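Local coordinates for protein COG0546: Predicted phosphatases (Streptococcus pneumoniae, PDB 2AH5) that probably hydrolyses phosphate esters as a haloacid dehalogenase-type phosphatase, although its natural substrate is not established, at residues 112-117 with 127-132; 165-170 with 191-196; 27-32 with 53-58. All blocks are in the same frame, centred on the assembly; numbering follows the deposited sequence.

Contact 1: 112-117 with 127-132; sequences TAQDMA and DGIYGS
Ile129 is the side chain that ties the strand to the helix, and nearly all the meeting here is apolar. Its CB points toward the helix, and its two branches part to reach different turns. CG2 sits 3.9 Å from Ala113 CB. CD1, at the end of the other branch, lies 3.8 Å from Ala117 CB. With CG1 beside the backbone N (chi1 -61°) and chi2 extended, that longer branch runs on to the next helical turn. Ala113 and Ala117 are four residues apart on one face, each with only a methyl to offer, which is compatible with the close packing: the axes of helix segment 112-117 and strand 128-132 approach to 8.3 Å.

Gln114 brings the mixed contact, at the flank. The aliphatic part does the touching: its CG is 3.8 Å from Ile129 CG2. The bend at chi2 (-133°) brings the amide end nearer the strand, with OE1 3.6 Å from Ile129 O, a pair of acceptors that makes no hydrogen bond. Gln114 also touches His123, in the loop that follows the helix.

No hydrogen bond crosses between the segments; the backbones are tied separately. Inside the helix Ala117 N binds Ala113 O at 2.9 Å. Strand residues Gly128 and Tyr130 bond to Ile104 of the neighbouring strand 102-106, while Tyr130 faces away from the helix, toward 139-149. Gly131 lies nearest Ala113 along the backbone, CA to CA 6.6 Å, the same spacing as between Gln114 CA and Ile129 CA.

Strand 102-106, helix 110-119 and strand 128-132 form a beta-alpha-beta crossover, and this is its closing half: the helix packed on the outermost strand of the parallel sheet, as in the Rossmann-like core of HAD hydrolases.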
loop_
_atom_site.group_PDB
_atom_site.type_symbol
_atom_site.label_atom_id
_atom_site.label_comp_id
_atom_site.label_asym_id
_atom_site.label_seq_id
_atom_site.Cartn_x
_atom_site.Cartn_y
_atom_site.Cartn_z
ATOM N N THR A 112 -3.570 9.171 7.869
ATOM C CA THR A 112 -3.042 9.520 6.541
ATOM C C THR A 112 -3.792 8.753 5.424
ATOM O O THR A 112 -4.195 9.346 4.413
ATOM C CB THR A 112 -1.500 9.283 6.436
ATOM O OG1 THR A 112 -0.817 9.946 7.519
ATOM C CG2 THR A 112 -0.950 9.846 5.147
ATOM N N ALA A 113 -4.008 7.453 5.626
ATOM C CA ALA A 113 -4.750 6.626 4.668
ATOM C C ALA A 113 -6.190 7.108 4.499
ATOM O O ALA A 113 -6.714 7.204 3.366
ATOM C CB ALA A 113 -4.711 5.149 5.096
ATOM N N GLN A 114 -6.829 7.438 5.620
ATOM C CA GLN A 114 -8.165 7.978 5.569
ATOM C C GLN A 114 -8.203 9.293 4.816
ATOM O O GLN A 114 -9.057 9.449 3.959
ATOM C CB GLN A 114 -8.788 8.085 6.965
ATOM C CG GLN A 114 -8.957 6.695 7.566
ATOM C CD GLN A 114 -10.301 6.422 8.195
ATOM O OE1 GLN A 114 -10.445 5.470 8.976
ATOM N NE2 GLN A 114 -11.296 7.228 7.854
ATOM N N ASP A 115 -7.252 10.185 5.088
ATOM C CA ASP A 115 -7.151 11.468 4.403
ATOM C C ASP A 115 -6.966 11.290 2.904
ATOM O O ASP A 115 -7.671 11.935 2.099
ATOM C CB ASP A 115 -5.995 12.309 4.958
ATOM C CG ASP A 115 -6.283 12.888 6.338
ATOM O OD1 ASP A 115 -7.464 12.912 6.780
ATOM O OD2 ASP A 115 -5.295 13.323 6.980
HETATM N N MSE A 116 -6.013 10.440 2.523
HETATM C CA MSE A 116 -5.753 10.164 1.103
HETATM C C MSE A 116 -6.993 9.583 0.395
HETATM O O MSE A 116 -7.406 10.074 -0.669
HETATM C CB MSE A 116 -4.550 9.229 0.947
HETATM C CG MSE A 116 -4.288 8.752 -0.494
HETATM SE SE MSE A 116 -2.559 7.796 -0.613
HETATM C CE MSE A 116 -1.563 9.056 0.612
ATOM N N ALA A 117 -7.604 8.556 0.982
ATOM C CA ALA A 117 -8.806 7.996 0.361
ATOM C C ALA A 117 -9.899 9.052 0.176
ATOM O O ALA A 117 -10.525 9.101 -0.880
ATOM C CB ALA A 117 -9.331 6.792 1.135
ATOM N N ASP A 127 -15.662 -0.346 3.567
ATOM C CA ASP A 127 -16.340 -0.544 4.855
ATOM C C ASP A 127 -15.409 -0.371 6.050
ATOM O O ASP A 127 -15.870 -0.396 7.194
ATOM C CB ASP A 127 -16.984 -1.910 4.926
ATOM C CG ASP A 127 -18.224 -2.021 4.043
ATOM O OD1 ASP A 127 -18.567 -1.067 3.302
ATOM O OD2 ASP A 127 -18.852 -3.093 4.107
ATOM N N GLY A 128 -14.115 -0.189 5.777
ATOM C CA GLY A 128 -13.121 0.044 6.818
ATOM C C GLY A 128 -11.809 0.422 6.181
ATOM O O GLY A 128 -11.504 -0.025 5.089
ATOM N N ILE A 129 -11.053 1.267 6.864
ATOM C CA ILE A 129 -9.731 1.635 6.433
ATOM C C ILE A 129 -8.819 1.475 7.649
ATOM O O ILE A 129 -9.017 2.135 8.688
ATOM C CB ILE A 129 -9.675 3.088 5.895
ATOM C CG1 ILE A 129 -10.595 3.260 4.676
ATOM C CG2 ILE A 129 -8.180 3.506 5.599
ATOM C CD1 ILE A 129 -10.545 4.643 4.054
ATOM N N TYR A 130 -7.837 0.592 7.496
ATOM C CA TYR A 130 -6.922 0.175 8.572
ATOM C C TYR A 130 -5.488 0.473 8.150
ATOM O O TYR A 130 -5.044 0.009 7.097
ATOM C CB TYR A 130 -7.125 -1.316 8.868
ATOM C CG TYR A 130 -8.555 -1.570 9.325
ATOM C CD1 TYR A 130 -8.916 -1.302 10.638
ATOM C CD2 TYR A 130 -9.544 -2.003 8.437
ATOM C CE1 TYR A 130 -10.209 -1.483 11.083
ATOM C CE2 TYR A 130 -10.886 -2.195 8.878
ATOM C CZ TYR A 130 -11.189 -1.919 10.214
ATOM O OH TYR A 130 -12.457 -2.080 10.761
ATOM N N GLY A 131 -4.784 1.262 8.956
ATOM C CA GLY A 131 -3.357 1.564 8.689
ATOM C C GLY A 131 -2.517 1.222 9.921
ATOM O O GLY A 131 -3.002 0.552 10.834
ATOM N N SER A 132 -1.266 1.670 9.933
ATOM C CA SER A 132 -0.353 1.319 11.007
ATOM C C SER A 132 -0.707 2.113 12.266
ATOM O O SER A 132 -1.216 3.234 12.179
ATOM C CB SER A 132 1.087 1.594 10.609
ATOM O OG SER A 132 1.257 2.961 10.344
#

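Contact 2: 165-170 with 191-196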
loop_
_atom_site.group_PDB
_atom_site.type_symbol
_atom_site.label_atom_id
_atom_site.label_comp_id
_atom_site.label_asym_id
_atom_site.label_seq_id
_atom_site.Cartn_x
_atom_site.Cartn_y
_atom_site.Cartn_z
ATOM N N PHE A 165 5.823 -7.108 0.803
ATOM C CA PHE A 165 5.230 -6.958 2.150
ATOM C C PHE A 165 3.761 -7.402 2.197
ATOM O O PHE A 165 3.329 -8.011 3.163
ATOM C CB PHE A 165 5.411 -5.523 2.652
ATOM C CG PHE A 165 6.840 -5.054 2.593
ATOM C CD1 PHE A 165 7.702 -5.307 3.645
ATOM C CD2 PHE A 165 7.320 -4.372 1.476
ATOM C CE1 PHE A 165 9.047 -4.877 3.593
ATOM C CE2 PHE A 165 8.649 -3.945 1.413
ATOM C CZ PHE A 165 9.510 -4.216 2.474
ATOM N N ASP A 166 3.018 -7.116 1.130
ATOM C CA ASP A 166 1.633 -7.579 0.993
ATOM C C ASP A 166 1.610 -9.098 0.864
ATOM O O ASP A 166 0.774 -9.747 1.448
ATOM C CB ASP A 166 0.998 -6.985 -0.279
ATOM C CG ASP A 166 0.759 -5.480 -0.169
ATOM O OD1 ASP A 166 0.430 -5.003 0.937
ATOM O OD2 ASP A 166 0.958 -4.769 -1.169
HETATM N N MSE A 167 2.531 -9.653 0.071
HETATM C CA MSE A 167 2.534 -11.099 -0.169
HETATM C C MSE A 167 2.879 -11.840 1.125
HETATM O O MSE A 167 2.228 -12.827 1.474
HETATM C CB MSE A 167 3.547 -11.484 -1.260
HETATM C CG MSE A 167 3.359 -10.809 -2.614
HETATM SE SE MSE A 167 1.664 -11.295 -3.499
HETATM C CE MSE A 167 0.454 -9.795 -2.829
ATOM N N LEU A 168 3.897 -11.359 1.835
ATOM C CA LEU A 168 4.307 -11.995 3.098
ATOM C C LEU A 168 3.236 -11.814 4.176
ATOM O O LEU A 168 2.973 -12.728 4.953
ATOM C CB LEU A 168 5.630 -11.423 3.597
ATOM C CG LEU A 168 6.894 -11.879 2.866
ATOM C CD1 LEU A 168 8.054 -11.004 3.262
ATOM C CD2 LEU A 168 7.185 -13.341 3.158
ATOM N N GLY A 169 2.634 -10.627 4.229
ATOM C CA GLY A 169 1.500 -10.386 5.126
ATOM C C GLY A 169 0.386 -11.403 4.927
ATOM O O GLY A 169 -0.178 -11.927 5.905
ATOM N N ALA A 170 0.059 -11.695 3.669
ATOM C CA ALA A 170 -0.978 -12.659 3.350
ATOM C C ALA A 170 -0.583 -14.045 3.833
ATOM O O ALA A 170 -1.409 -14.782 4.369
ATOM C CB ALA A 170 -1.264 -12.694 1.845
ATOM N N LEU A 191 6.087 -12.841 -7.749
ATOM C CA LEU A 191 5.860 -14.238 -8.113
ATOM C C LEU A 191 6.622 -15.225 -7.210
ATOM O O LEU A 191 6.200 -16.364 -7.076
ATOM C CB LEU A 191 6.211 -14.494 -9.580
ATOM C CG LEU A 191 5.353 -13.890 -10.691
ATOM C CD1 LEU A 191 6.048 -14.051 -12.032
ATOM C CD2 LEU A 191 3.995 -14.558 -10.724
ATOM N N ASN A 192 7.721 -14.789 -6.591
ATOM C CA ASN A 192 8.433 -15.650 -5.650
ATOM C C ASN A 192 7.581 -16.053 -4.451
ATOM O O ASN A 192 7.934 -16.988 -3.728
ATOM C CB ASN A 192 9.715 -14.987 -5.162
ATOM C CG ASN A 192 10.826 -15.003 -6.211
ATOM O OD1 ASN A 192 10.778 -15.753 -7.173
ATOM N ND2 ASN A 192 11.818 -14.152 -6.022
ATOM N N TYR A 193 6.469 -15.344 -4.245
ATOM C CA TYR A 193 5.535 -15.642 -3.153
ATOM C C TYR A 193 4.275 -16.425 -3.561
ATOM O O TYR A 193 3.365 -16.585 -2.745
ATOM C CB TYR A 193 5.168 -14.365 -2.399
ATOM C CG TYR A 193 6.387 -13.650 -1.855
ATOM C CD1 TYR A 193 6.920 -13.997 -0.619
ATOM C CD2 TYR A 193 7.041 -12.673 -2.614
ATOM C CE1 TYR A 193 8.083 -13.358 -0.127
ATOM C CE2 TYR A 193 8.184 -12.019 -2.129
ATOM C CZ TYR A 193 8.696 -12.380 -0.895
ATOM O OH TYR A 193 9.807 -11.742 -0.406
ATOM N N GLN A 194 4.238 -16.946 -4.789
ATOM C CA GLN A 194 3.135 -17.835 -5.211
ATOM C C GLN A 194 1.735 -17.192 -4.994
ATOM O O GLN A 194 0.903 -17.718 -4.215
ATOM C CB GLN A 194 3.213 -19.228 -4.520
ATOM C CG GLN A 194 4.488 -20.046 -4.839
ATOM C CD GLN A 194 5.747 -19.438 -4.244
ATOM O OE1 GLN A 194 5.825 -19.180 -3.036
ATOM N NE2 GLN A 194 6.753 -19.221 -5.098
ATOM N N PRO A 195 1.477 -16.037 -5.653
ATOM C CA PRO A 195 0.141 -15.452 -5.509
ATOM C C PRO A 195 -0.946 -16.355 -6.067
ATOM O O PRO A 195 -0.710 -17.163 -6.978
ATOM C CB PRO A 195 0.200 -14.172 -6.358
ATOM C CG PRO A 195 1.347 -14.364 -7.277
ATOM C CD PRO A 195 2.335 -15.236 -6.552
ATOM N N ASP A 196 -2.154 -16.151 -5.586
ATOM C CA ASP A 196 -3.307 -16.924 -6.027
ATOM C C ASP A 196 -3.838 -16.492 -7.377
ATOM O O ASP A 196 -4.506 -17.256 -8.069
ATOM C CB ASP A 196 -4.395 -16.866 -4.963
ATOM C CG ASP A 196 -3.943 -17.502 -3.663
ATOM O OD1 ASP A 196 -3.740 -18.743 -3.654
ATOM O OD2 ASP A 196 -3.710 -16.769 -2.682
#
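Met167, on a regular helix, and Tyr193, in an irregular connection, mark the point where the two backbones come nearest, with their CA atoms 6.2 Å apart. The 191-196 segment first folds as a type I turn from Leu191 to Gln194, closed by Gln194 N on Leu191 O at 3.1 Å. Gln194 then takes left-handed backbone angles (54°/60°), and the chain leaves through Pro195 toward strand 197-199. Lys177 holds this bend from the sheet side, its NZ bonded to the carbonyl oxygens of both Tyr193 and Gln194.

Side chains make the whole join, without a hydrogen bond across it. Tyr193 points at the helix and lies obliquely over two successive residues. The root of its side chain meets the selenomethionine Met167, CB to CB, at 3.5 Å. Farther out, the ring carbon CE1 is 3.4 Å from Leu168 CD2, a snug fit, and Leu168 CG is close behind. Met167 bends at chi2 (-64°) and again at chi3, so its end turns away from Tyr193. Its SE still reaches Pro195 CB at 4.3 Å, a loose contact that adds the proline to the patch.

The other side of helix 164-173 faces inward: Asp166 and Ala170 rest on Ile159 of strand 157-161. Asp166 sits close to Asp10, consistent with the acidic cluster of the HAD active site. Only partly buried, the contact lies on the flank of a Rossmann-like HAD core, where the loop leading into outermost strand 197-199 is laid against the helix that follows strand 157-161.

Contact 3: 27-32 with 53-58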
loop_
_atom_site.group_PDB
_atom_site.type_symbol
_atom_site.label_atom_id
_atom_site.label_comp_id
_atom_site.label_asym_id
_atom_site.label_seq_id
_atom_site.Cartn_x
_atom_site.Cartn_y
_atom_site.Cartn_z
ATOM N N THR A 27 13.332 13.605 -1.994
ATOM C CA THR A 27 14.308 14.568 -2.561
ATOM C C THR A 27 14.343 15.854 -1.719
ATOM O O THR A 27 15.400 16.492 -1.596
ATOM C CB THR A 27 14.054 14.870 -4.061
ATOM O OG1 THR A 27 12.757 15.434 -4.219
ATOM C CG2 THR A 27 14.155 13.565 -4.932
ATOM N N TYR A 28 13.192 16.245 -1.167
ATOM C CA TYR A 28 13.171 17.364 -0.194
ATOM C C TYR A 28 14.083 17.055 0.981
ATOM O O TYR A 28 14.827 17.930 1.465
ATOM C CB TYR A 28 11.734 17.672 0.316
ATOM C CG TYR A 28 11.731 18.791 1.344
ATOM C CD1 TYR A 28 11.950 20.112 0.949
ATOM C CD2 TYR A 28 11.604 18.513 2.721
ATOM C CE1 TYR A 28 11.972 21.156 1.890
ATOM C CE2 TYR A 28 11.626 19.548 3.672
ATOM C CZ TYR A 28 11.825 20.859 3.242
ATOM O OH TYR A 28 11.888 21.892 4.153
ATOM N N THR A 29 14.015 15.810 1.465
ATOM C CA THR A 29 14.837 15.394 2.607
ATOM C C THR A 29 16.322 15.466 2.298
ATOM O O THR A 29 17.077 16.045 3.061
ATOM C CB THR A 29 14.427 14.001 3.134
ATOM O OG1 THR A 29 13.028 14.031 3.441
ATOM C CG2 THR A 29 15.217 13.642 4.436
ATOM N N PHE A 30 16.736 14.883 1.178
ATOM C CA PHE A 30 18.138 14.950 0.761
ATOM C C PHE A 30 18.620 16.387 0.515
ATOM O O PHE A 30 19.761 16.717 0.888
ATOM C CB PHE A 30 18.388 14.042 -0.440
ATOM C CG PHE A 30 18.038 12.584 -0.175
ATOM C CD1 PHE A 30 18.587 11.905 0.912
ATOM C CD2 PHE A 30 17.177 11.902 -1.018
ATOM C CE1 PHE A 30 18.267 10.542 1.162
ATOM C CE2 PHE A 30 16.843 10.563 -0.780
ATOM C CZ PHE A 30 17.391 9.885 0.322
ATOM N N LYS A 31 17.777 17.226 -0.091
ATOM C CA LYS A 31 18.087 18.673 -0.225
ATOM C C LYS A 31 18.360 19.303 1.165
ATOM O O LYS A 31 19.345 20.008 1.362
ATOM C CB LYS A 31 16.961 19.422 -0.949
ATOM C CG LYS A 31 17.040 20.970 -0.785
ATOM C CD LYS A 31 15.903 21.697 -1.440
ATOM C CE LYS A 31 16.034 23.191 -1.191
ATOM N NZ LYS A 31 15.125 24.003 -2.060
ATOM N N GLU A 32 17.498 19.023 2.142
ATOM C CA GLU A 32 17.660 19.629 3.467
ATOM C C GLU A 32 18.887 19.117 4.192
ATOM O O GLU A 32 19.565 19.884 4.924
ATOM C CB GLU A 32 16.395 19.439 4.320
ATOM C CG GLU A 32 15.178 20.256 3.825
ATOM C CD GLU A 32 15.489 21.749 3.702
ATOM O OE1 GLU A 32 15.895 22.347 4.709
ATOM O OE2 GLU A 32 15.361 22.305 2.593
ATOM N N SER A 53 14.120 2.044 7.037
ATOM C CA SER A 53 14.930 1.093 6.279
ATOM C C SER A 53 15.521 1.692 5.001
ATOM O O SER A 53 16.702 1.488 4.694
ATOM C CB SER A 53 14.114 -0.151 5.946
ATOM O OG SER A 53 14.978 -1.166 5.455
ATOM N N SER A 54 14.697 2.426 4.252
ATOM C CA SER A 54 15.165 3.126 3.063
ATOM C C SER A 54 16.256 4.134 3.361
ATOM O O SER A 54 17.296 4.113 2.707
ATOM C CB SER A 54 14.005 3.796 2.330
ATOM O OG SER A 54 13.143 2.798 1.800
ATOM N N PHE A 55 16.019 5.021 4.327
ATOM C CA PHE A 55 17.028 6.017 4.700
ATOM C C PHE A 55 18.320 5.370 5.211
ATOM O O PHE A 55 19.409 5.904 5.011
ATOM C CB PHE A 55 16.489 6.998 5.744
ATOM C CG PHE A 55 15.610 8.096 5.167
ATOM C CD1 PHE A 55 14.349 8.335 5.700
ATOM C CD2 PHE A 55 16.063 8.910 4.124
ATOM C CE1 PHE A 55 13.539 9.355 5.206
ATOM C CE2 PHE A 55 15.253 9.931 3.612
ATOM C CZ PHE A 55 13.982 10.150 4.150
ATOM N N ALA A 56 18.200 4.226 5.873
ATOM C CA ALA A 56 19.403 3.488 6.290
ATOM C C ALA A 56 20.299 3.108 5.096
ATOM O O ALA A 56 21.521 3.055 5.227
ATOM C CB ALA A 56 19.036 2.264 7.127
ATOM N N THR A 57 19.717 2.888 3.919
ATOM C CA THR A 57 20.537 2.556 2.750
ATOM C C THR A 57 21.474 3.680 2.282
ATOM O O THR A 57 22.474 3.412 1.604
ATOM C CB THR A 57 19.713 2.004 1.560
ATOM O OG1 THR A 57 18.889 3.036 1.008
ATOM C CG2 THR A 57 18.854 0.805 1.997
ATOM N N CYS A 58 21.178 4.928 2.647
ATOM C CA CYS A 58 21.917 6.057 2.071
ATOM C C CYS A 58 22.349 7.155 3.042
ATOM O O CYS A 58 22.960 8.138 2.627
ATOM C CB CYS A 58 21.110 6.667 0.916
ATOM S SG CYS A 58 19.412 7.037 1.361
#
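Phe55 and Phe30 meet obliquely, with centroids 5.8 Å apart and planes at 75°. This is packing inside the helical insert between the short strands 16-17 and 84-85, consistent with the cap domain of HAD phosphatases, and helix 64-79 closes over Phe55 with Ile64 and Ala67. Phe30 CE1 and CZ come in at the edge of the Phe55 ring, near its plane; Phe30 CZ lies 3.9 Å from Phe55 CE2. Thr29 reaches the same ring at an angle, its methyl CG2 3.7 Å from Phe55 CZ, while Phe26 adds an edge-to-face partner from the preceding turn of the helix.

Thr29 divides its roles: chi1 of -55° carries CG2 to the ring, and OG1 bonds to Ala25 O one turn back. From segment 53-58, Cys58 turns its side chain toward the first helix and makes an oblique sulfur-aromatic contact, its SG 3.6 Å from Phe30 CZ and 4.7 Å from the centroid of that ring. Phe30 also touches Val35 and Pro38 of the following loop. Nearby, Ser54 O takes two bonds from Thr57. The side-chain OG1 of Thr57 comes in the carbonyl plane, 2.6 Å from Ser54 O.

How the contacts relate
Contacts 1 and 2 both belong to the Rossmann-like core, on opposite sides of the chain's centre: contact 1 packs a helix on one edge strand of the parallel sheet, contact 2 packs a helix against the loop that leads into the strand at the opposite edge. Contact 3, in the cap-like insert, joins helix 19-33 to helix 51-56 and the residues just after it. None touches another, although atoms of contacts 2 and 3 come within about 7 Å. Contacts 1 and 3 are buried, whereas contact 2 is only partly so. Chemistry follows place: alanine methyls against a branched isoleucine over the sheet, a tyrosine laid on a helix near the surface, and phenylalanines with a cysteine sulfur in the insert.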